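Local atomic coordinates of beta-N-acetylhexosaminidase (Bacteroides fragilis, PDB entry 4PYS), a protein that probably removes terminal non-reducing N-acetylhexosamine units from glycoconjugates or oligosaccharides by hydrolysis, as other beta-N-acetylhexosaminidases of glycoside hydrolase family 20 do. Residues 260-264 against 301-307. Residue numbers count along the deposited sequence, not the author numbering.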
loop_
_atom_site.group_PDB
_atom_site.type_symbol
_atom_site.label_atom_id
_atom_site.label_comp_id
_atom_site.label_asym_id
_atom_site.label_seq_id
_atom_site.Cartn_x
_atom_site.Cartn_y
_atom_site.Cartn_z
ATOM N N CYS A 260 -0.837 15.035 23.771
ATOM C CA CYS A 260 -1.873 15.705 24.545
ATOM C C CYS A 260 -2.758 16.572 23.646
ATOM O O CYS A 260 -2.315 17.599 23.137
ATOM C CB CYS A 260 -1.227 16.561 25.634
ATOM S SG CYS A 260 -2.395 17.466 26.656
ATOM N N ALA A 261 -4.012 16.168 23.455
ATOM C CA ALA A 261 -4.943 16.951 22.643
ATOM C C ALA A 261 -5.315 18.267 23.329
ATOM O O ALA A 261 -5.827 19.187 22.692
ATOM C CB ALA A 261 -6.192 16.142 22.337
ATOM N N GLY A 262 -5.053 18.350 24.629
ATOM C CA GLY A 262 -5.408 19.523 25.405
ATOM C C GLY A 262 -4.515 20.730 25.181
ATOM O O GLY A 262 -4.920 21.868 25.440
ATOM N N LYS A 263 -3.300 20.490 24.704
ATOM C CA LYS A 263 -2.348 21.577 24.497
ATOM C C LYS A 263 -2.392 22.086 23.065
ATOM O O LYS A 263 -2.186 21.320 22.127
ATOM C CB LYS A 263 -0.930 21.119 24.838
ATOM C CG LYS A 263 -0.704 20.852 26.310
ATOM C CD LYS A 263 0.579 20.070 26.526
ATOM C CE LYS A 263 0.971 20.079 27.985
ATOM N NZ LYS A 263 -0.158 19.633 28.846
ATOM N N ASP A 264 -2.659 23.381 22.901
ATOM C CA ASP A 264 -2.650 24.002 21.581
ATOM C C ASP A 264 -1.269 23.863 20.944
ATOM O O ASP A 264 -1.146 23.731 19.727
ATOM C CB ASP A 264 -3.056 25.480 21.666
ATOM C CG ASP A 264 -4.549 25.671 21.897
ATOM O OD1 ASP A 264 -5.313 24.705 21.702
ATOM O OD2 ASP A 264 -4.959 26.795 22.263
ATOM N N CYS A 301 -5.508 14.266 32.576
ATOM C CA CYS A 301 -4.813 15.490 32.177
ATOM C C CYS A 301 -5.683 16.737 32.328
ATOM O O CYS A 301 -6.764 16.812 31.744
ATOM C CB CYS A 301 -4.336 15.377 30.729
ATOM S SG CYS A 301 -3.626 16.902 30.070
ATOM N N PRO A 302 -5.208 17.722 33.111
ATOM C CA PRO A 302 -5.925 18.994 33.257
ATOM C C PRO A 302 -6.158 19.682 31.912
ATOM O O PRO A 302 -7.169 20.360 31.755
ATOM C CB PRO A 302 -4.978 19.831 34.122
ATOM C CG PRO A 302 -4.222 18.829 34.920
ATOM C CD PRO A 302 -4.032 17.648 33.998
ATOM N N ASP A 303 -5.244 19.496 30.961
ATOM C CA ASP A 303 -5.374 20.111 29.641
ATOM C C ASP A 303 -6.391 19.383 28.754
ATOM O O ASP A 303 -7.092 20.016 27.966
ATOM C CB ASP A 303 -4.011 20.207 28.942
ATOM C CG ASP A 303 -2.986 20.969 29.766
ATOM O OD1 ASP A 303 -3.180 22.185 29.992
ATOM O OD2 ASP A 303 -1.980 20.355 30.182
ATOM N N CYS A 304 -6.480 18.062 28.888
ATOM C CA CYS A 304 -7.461 17.285 28.124
ATOM C C CYS A 304 -8.883 17.413 28.681
ATOM O O CYS A 304 -9.852 17.456 27.924
ATOM C CB CYS A 304 -7.046 15.814 28.036
ATOM S SG CYS A 304 -5.773 15.480 26.788
ATOM N N ARG A 305 -9.002 17.477 30.004
ATOM C CA ARG A 305 -10.298 17.662 30.647
ATOM C C ARG A 305 -10.804 19.089 30.439
ATOM O O ARG A 305 -12.011 19.325 30.348
ATOM C CB ARG A 305 -10.202 17.349 32.142
ATOM N N SER A 306 -9.875 20.037 30.366
ATOM C CA SER A 306 -10.218 21.429 30.086
ATOM C C SER A 306 -10.741 21.573 28.658
ATOM O O SER A 306 -11.702 22.301 28.404
ATOM C CB SER A 306 -9.005 22.340 30.308
ATOM O OG SER A 306 -9.003 23.439 29.413
ATOM N N ARG A 307 -10.105 20.868 27.729
ATOM C CA ARG A 307 -10.509 20.910 26.329
ATOM C C ARG A 307 -11.916 20.348 26.135
ATOM O O ARG A 307 -12.693 20.869 25.336
ATOM C CB ARG A 307 -9.522 20.136 25.455
ATOM C CG ARG A 307 -9.793 20.287 23.968
ATOM C CD ARG A 307 -9.267 21.615 23.458
ATOM N NE ARG A 307 -7.832 21.537 23.205
ATOM C CZ ARG A 307 -7.093 22.546 22.753
ATOM N NH1 ARG A 307 -7.655 23.723 22.502
ATOM N NH2 ARG A 307 -5.792 22.374 22.549
#
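Small zinc sites illustrate how a metal can join pieces of chain distant in sequence, and here polar contacts extend the junction well beyond the metal. Arg307, the residue most covered, reaches from helix 302-310 across the type I turn of Cys260 to Lys263. Its guanidinium edge reads two acceptors: Arg307 NE and NH2 donate to Ala261 O at 3.1 and 3.2 Å, while Arg307 NH1 and NH2 hold Asp264 OD1 at 2.7 and 2.5 Å in a salt bridge. Leu319 and Trp322 of helix 316-333 touch the same arginine. One turn earlier, Asp303 OD2 meets Lys263 NZ in a very short salt bridge of 2.4 Å, and that ammonium also donates to the carbonyl of Cys242. Between these two charged pairs lies Gly262, whose CA comes within 3.1 Å of Asp303 O in a CA-H...O contact; an ideal CB would clash with Asp303 C and Cys304 N, so the close approach depends on the lack of a side chain. The thiolates converge, Cys260 SG lying 3.7 Å from Cys301 SG and 3.9 Å from Cys304 SG. Cys301 also N-caps the helix, its SG weakly accepting from Cys304 N at 3.3 Å. With Cys242 as fourth ligand, this is a Cys4 zinc site built on a CxxC motif at a helix start, set in the periphery of the catalytic domain.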